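Local coordinates for TPR repeat-containing protein (Cytophaga hutchinsonii, PDB 3U4T) that is of unknown function but, as a tetratricopeptide-repeat protein made of successive helical hairpins, probably serves as a scaffold for binding other proteins, at residues S36-I39 / Y40-A44; A214-K217 / D218-I221; K71-S74 / A75-E78. The protein carries 1 engineered substitution. All coordinates share one frame; numbering follows the deposited sequence.

All three contacts are short turns where a loop enters a helix, each continuous in sequence; they follow in series and neither nest nor cross. Following the chain from the N terminus, contact 1 leads the loop after helix 19-31 into helix 40-49. Contact 3 does the same between helix 53-64 and helix 74-86. These two lie about 12 Å apart, centre to centre, and touch: Asn41 probably hydrogen-bonds Asp76, and the Tyr38 hydroxyl packs on Lys71, tying one helix start to the next. Contact 2 begins helix 217-233 on the opposite side of the chain's centre, its nearest atoms about 30 Å from contact 1 and about 27 Å from contact 3.

Contact 1 of 3, residues S36-I39 / Y40-A44; sequences SPYI and YNRRA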
# COMPACT_ATOMS: atom_id res chain seq x y z
N SER A 36 -5.48 8.65 34.96
CA SER A 36 -6.05 8.79 33.64
C SER A 36 -5.55 7.69 32.74
O SER A 36 -4.37 7.34 32.77
CB SER A 36 -5.67 10.13 33.04
OG SER A 36 -6.05 10.20 31.68
N PRO A 37 -6.45 7.09 31.95
CA PRO A 37 -6.02 6.02 31.04
C PRO A 37 -5.49 6.57 29.72
O PRO A 37 -4.69 5.92 29.03
CB PRO A 37 -7.30 5.20 30.85
CG PRO A 37 -8.39 6.24 31.01
CD PRO A 37 -7.90 7.02 32.19
N TYR A 38 -5.91 7.79 29.40
CA TYR A 38 -5.55 8.45 28.15
C TYR A 38 -4.11 8.85 27.92
O TYR A 38 -3.80 9.44 26.90
CB TYR A 38 -6.46 9.66 27.92
CG TYR A 38 -7.91 9.26 27.92
CD1 TYR A 38 -8.39 8.35 26.99
CD2 TYR A 38 -8.79 9.75 28.89
CE1 TYR A 38 -9.73 7.92 27.03
CE2 TYR A 38 -10.13 9.34 28.93
CZ TYR A 38 -10.59 8.42 28.00
OH TYR A 38 -11.90 8.02 28.04
N ILE A 39 -3.22 8.55 28.87
CA ILE A 39 -1.83 8.86 28.65
C ILE A 39 -1.23 7.61 28.01
O ILE A 39 -0.28 7.68 27.25
CB ILE A 39 -1.06 9.19 29.97
CG1 ILE A 39 -0.87 7.94 30.84
CG2 ILE A 39 -1.79 10.27 30.73
CD1 ILE A 39 0.02 8.18 32.05
N TYR A 40 -1.84 6.47 28.31
CA TYR A 40 -1.36 5.19 27.82
C TYR A 40 -1.62 4.90 26.35
O TYR A 40 -0.74 4.39 25.66
CB TYR A 40 -1.90 4.08 28.71
CG TYR A 40 -1.43 4.22 30.14
CD1 TYR A 40 -0.12 3.88 30.50
CD2 TYR A 40 -2.26 4.74 31.13
CE1 TYR A 40 0.35 4.07 31.80
CE2 TYR A 40 -1.80 4.94 32.44
CZ TYR A 40 -0.49 4.59 32.77
OH TYR A 40 -0.03 4.77 34.06
N ASN A 41 -2.81 5.21 25.84
CA ASN A 41 -3.05 4.92 24.43
C ASN A 41 -2.24 5.85 23.54
O ASN A 41 -1.91 5.50 22.41
CB ASN A 41 -4.55 5.01 24.08
CG ASN A 41 -5.12 6.41 24.24
OD1 ASN A 41 -4.71 7.17 25.11
ND2 ASN A 41 -6.09 6.75 23.41
N ARG A 42 -1.89 7.02 24.06
CA ARG A 42 -1.11 7.99 23.31
C ARG A 42 0.37 7.63 23.35
O ARG A 42 1.08 7.74 22.35
CB ARG A 42 -1.33 9.40 23.87
CG ARG A 42 -2.71 9.96 23.58
CD ARG A 42 -2.89 11.37 24.13
NE ARG A 42 -4.17 11.96 23.73
CZ ARG A 42 -5.36 11.49 24.10
NH1 ARG A 42 -5.45 10.43 24.89
NH2 ARG A 42 -6.46 12.10 23.68
N ARG A 43 0.83 7.18 24.52
CA ARG A 43 2.23 6.80 24.65
C ARG A 43 2.43 5.55 23.82
O ARG A 43 3.48 5.36 23.21
CB ARG A 43 2.57 6.53 26.12
CG ARG A 43 4.07 6.56 26.43
CD ARG A 43 4.34 6.60 27.93
NE ARG A 43 4.06 5.32 28.59
CZ ARG A 43 4.18 5.11 29.90
NH1 ARG A 43 4.56 6.09 30.71
NH2 ARG A 43 3.94 3.91 30.40
N ALA A 44 1.42 4.69 23.79
CA ALA A 44 1.50 3.46 23.01
C ALA A 44 1.78 3.81 21.55
O ALA A 44 2.68 3.25 20.94
CB ALA A 44 0.21 2.68 23.14
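Residues 36-39 meet 40-44 in a local helix-start contact, where Ile39 and Tyr40 lie side by side and Arg42 reaches back to Tyr38 as the loop after helix 19-31 turns into helix 40-49 of the tetratricopeptide repeat region. The main chain makes the turn with Tyr40 N bonded to Pro37 O at 3.0 Å, and the first helical turn follows with Arg43 N to Ile39 O, also 3.0 Å. Ile39 CG1 sits between its own backbone N and carbonyl carbon (chi1 70°), which places it over one face of the Tyr40 ring in a CH-pi contact, 3.6 Å from the centroid; CD1 continues toward the hydroxyl end, 3.7 Å from Tyr40 CZ. The edge of the same ring meets the loop carbonyls, with Tyr40 CE2 3.5 Å from Ser36 O. Arg42 runs extended to NE; a turn at chi4 (64°) then brings NH1 to Tyr38 O at 2.8 Å, in the carbonyl plane and on a lone pair, though the oxygen is tilted from the guanidinium plane, which stands nearly perpendicular to the Tyr38 ring. Phe7 and Phe26 of the two preceding helices pack on Ile39 and Arg42, while Arg43 forms salt bridges with Glu30 and Asp59. Asn41 OD1 lies 3.0 Å from Tyr38 O, an acceptor beside an acceptor, while ND2 of the same amide hydrogen-bonds Asp76. The positive guanidinium of Arg42, bonded to Tyr38 O, would probably ease the repulsion between these two oxygens.

Contact 2 of 3, residues A214-K217 / D218-I221; sequences AKYK and DELI
Tyr216 O, the carbonyl of the N-cap residue, takes Leu220 N at 2.9 Å in a nearly straight bond (171° at the hydrogen), and one residue on Lys217 O takes Ile221 N at the same 2.9 Å. Leu220 CD1 lies 4.0 Å from Tyr216 CB, and the side chain also packs on Ile206 and Cys209 of helix 199-209. Glu219 bends back at chi2 (72°), bringing OE1 to the edge of the Tyr216 ring, 3.9 Å from CD1, with ring and carboxylate planes almost perpendicular. Such a turn opens helix 217-233, which packs between helices 199-209 and 237-250 in an array of helical hairpins like that of tetratricopeptide repeats. Acidic Asp218 and Glu219 in its first turn would probably suit the positive end of the helix dipole. On the other flank Lys217 and Ile221 run side by side, CG to CD1 3.9 Å, and Ile221 CG1 presses to 3.1 Å from Lys217 O. With Ile221 cut back to an alanine, a gap would probably open against Ile247 and Leu250, and Lys217 CG would lose the CD1 methyl beside it. The Tyr216 ring itself meets that of Tyr176.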
# COMPACT_ATOMS: atom_id res chain seq x y z
N ALA A 214 15.27 9.21 -15.01
CA ALA A 214 15.75 8.26 -14.02
C ALA A 214 14.81 8.03 -12.84
O ALA A 214 14.95 7.04 -12.13
CB ALA A 214 17.09 8.72 -13.52
N LYS A 215 13.86 8.93 -12.63
CA LYS A 215 12.94 8.80 -11.51
C LYS A 215 11.98 7.64 -11.74
O LYS A 215 11.41 7.11 -10.79
CB LYS A 215 12.15 10.10 -11.34
CG LYS A 215 11.44 10.24 -10.01
CD LYS A 215 12.44 10.34 -8.86
CE LYS A 215 11.80 10.99 -7.63
NZ LYS A 215 12.70 11.06 -6.45
N TYR A 216 11.80 7.26 -13.00
CA TYR A 216 10.91 6.16 -13.33
C TYR A 216 11.70 5.07 -14.04
O TYR A 216 11.21 4.38 -14.93
CB TYR A 216 9.76 6.68 -14.21
CG TYR A 216 8.87 7.69 -13.50
CD1 TYR A 216 8.17 7.33 -12.34
CD2 TYR A 216 8.74 9.00 -13.96
CE1 TYR A 216 7.36 8.25 -11.66
CE2 TYR A 216 7.92 9.93 -13.28
CZ TYR A 216 7.24 9.54 -12.13
OH TYR A 216 6.44 10.45 -11.45
N LYS A 217 12.95 4.91 -13.62
CA LYS A 217 13.84 3.94 -14.23
C LYS A 217 13.25 2.56 -14.48
O LYS A 217 13.17 2.10 -15.62
CB LYS A 217 15.12 3.81 -13.40
CG LYS A 217 16.24 3.12 -14.17
CD LYS A 217 17.55 3.12 -13.41
CE LYS A 217 17.62 1.97 -12.44
NZ LYS A 217 18.88 1.99 -11.64
N ASP A 218 12.84 1.89 -13.40
CA ASP A 218 12.28 0.55 -13.51
C ASP A 218 11.01 0.44 -14.38
O ASP A 218 10.83 -0.55 -15.09
CB ASP A 218 12.00 -0.03 -12.12
CG ASP A 218 13.24 -0.07 -11.24
OD1 ASP A 218 14.35 -0.29 -11.77
OD2 ASP A 218 13.09 0.12 -10.01
N GLU A 219 10.13 1.43 -14.30
CA GLU A 219 8.91 1.40 -15.11
C GLU A 219 9.25 1.61 -16.60
O GLU A 219 8.74 0.90 -17.47
CB GLU A 219 7.91 2.47 -14.66
CG GLU A 219 7.36 2.36 -13.23
CD GLU A 219 8.38 2.71 -12.16
OE1 GLU A 219 9.23 3.58 -12.39
OE2 GLU A 219 8.32 2.11 -11.06
N LEU A 220 10.10 2.58 -16.89
CA LEU A 220 10.49 2.87 -18.27
C LEU A 220 11.22 1.70 -18.91
O LEU A 220 11.02 1.39 -20.09
CB LEU A 220 11.36 4.13 -18.32
CG LEU A 220 10.58 5.43 -18.15
CD1 LEU A 220 11.54 6.56 -17.84
CD2 LEU A 220 9.75 5.72 -19.42
N ILE A 221 12.07 1.06 -18.13
CA ILE A 221 12.82 -0.08 -18.63
C ILE A 221 11.87 -1.21 -18.96
O ILE A 221 12.01 -1.86 -20.00
CB ILE A 221 13.86 -0.53 -17.59
CG1 ILE A 221 15.02 0.47 -17.58
CG2 ILE A 221 14.35 -1.94 -17.89
CD1 ILE A 221 16.14 0.13 -16.61

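Contact 3 of 3, residues K71-S74 / A75-E78; sequences KAKS and ADFE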
# COMPACT_ATOMS: atom_id res chain seq x y z
N LYS A 71 -15.96 4.42 26.32
CA LYS A 71 -15.13 5.54 25.88
C LYS A 71 -14.15 5.13 24.79
O LYS A 71 -13.83 5.93 23.92
CB LYS A 71 -14.35 6.13 27.06
CG LYS A 71 -15.21 6.59 28.22
CD LYS A 71 -16.16 7.72 27.85
CE LYS A 71 -17.02 8.05 29.06
NZ LYS A 71 -16.16 8.16 30.29
N ALA A 72 -13.66 3.89 24.85
CA ALA A 72 -12.70 3.40 23.86
C ALA A 72 -13.12 3.79 22.45
O ALA A 72 -14.30 3.79 22.11
CB ALA A 72 -12.59 1.90 23.95
N LYS A 73 -12.15 4.13 21.61
CA LYS A 73 -12.47 4.54 20.25
C LYS A 73 -12.01 3.55 19.19
O LYS A 73 -11.28 2.61 19.47
CB LYS A 73 -11.84 5.90 19.95
CG LYS A 73 -12.30 7.03 20.84
CD LYS A 73 -13.64 7.56 20.39
CE LYS A 73 -13.71 9.07 20.61
NZ LYS A 73 -14.43 9.75 19.50
N SER A 74 -12.46 3.77 17.97
CA SER A 74 -12.09 2.92 16.86
C SER A 74 -10.58 2.91 16.69
O SER A 74 -9.97 1.88 16.41
CB SER A 74 -12.75 3.46 15.60
OG SER A 74 -12.31 2.75 14.47
N ALA A 75 -9.98 4.07 16.87
CA ALA A 75 -8.55 4.24 16.72
C ALA A 75 -7.74 3.37 17.68
O ALA A 75 -6.70 2.83 17.30
CB ALA A 75 -8.18 5.70 16.91
N ASP A 76 -8.18 3.27 18.92
CA ASP A 76 -7.45 2.47 19.90
C ASP A 76 -7.35 1.01 19.48
O ASP A 76 -6.29 0.40 19.61
CB ASP A 76 -8.13 2.58 21.26
CG ASP A 76 -8.38 4.00 21.65
OD1 ASP A 76 -7.42 4.81 21.57
OD2 ASP A 76 -9.53 4.31 22.04
N PHE A 77 -8.45 0.46 18.98
CA PHE A 77 -8.44 -0.94 18.53
C PHE A 77 -7.51 -1.06 17.32
O PHE A 77 -6.74 -2.03 17.21
CB PHE A 77 -9.85 -1.39 18.16
CG PHE A 77 -10.76 -1.55 19.33
CD1 PHE A 77 -10.83 -2.76 20.02
CD2 PHE A 77 -11.51 -0.47 19.79
CE1 PHE A 77 -11.64 -2.90 21.15
CE2 PHE A 77 -12.32 -0.59 20.92
CZ PHE A 77 -12.39 -1.80 21.60
N GLU A 78 -7.57 -0.07 16.44
CA GLU A 78 -6.73 -0.06 15.25
C GLU A 78 -5.25 -0.18 15.62
O GLU A 78 -4.55 -1.05 15.11
CB GLU A 78 -6.96 1.23 14.46
CG GLU A 78 -5.88 1.55 13.45
CD GLU A 78 -6.17 2.84 12.70
OE1 GLU A 78 -6.71 3.78 13.32
OE2 GLU A 78 -5.84 2.90 11.51
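Asp76 OD2 accepts the backbone N of Lys73 at 2.7 Å, close to straight at 164°, the donor meeting it on its anti side, tilted 23° out of the carboxylate plane. Lys73 is the N-cap of helix 74-86 and Asp76 its third helical residue, which makes this one half of a capping box; in the reverse direction Asp76 N reaches only the backbone Lys73 O, in a weak bond of 3.2 Å. With CG anti to the carbonyl carbon (chi1 -50°), the Asp76 side chain swings back over the helix start, and its negative charge there would probably be favoured by the helix dipole. Tyr63 gives OD2 a second, weak hydrogen bond from helix 53-64. The first full turn closes through Glu78 N and Ser74 O at 3.1 Å. Beyond the backbone, Ser74 OG bonds to Ala100 O and Glu78 forms a salt bridge with Arg107, joining the turn to helix 90-103 and to the loop after it. The Phe77 ring meets that of Phe64 and packs on Gln96, Ala99 and Ala100. The edge of this ring turns to the N-cap carbonyl, CD2 lying 3.1 Å from Lys73 O, while Ala72 CB, oblique to the ring, lies 3.9 Å from Phe77 CE2.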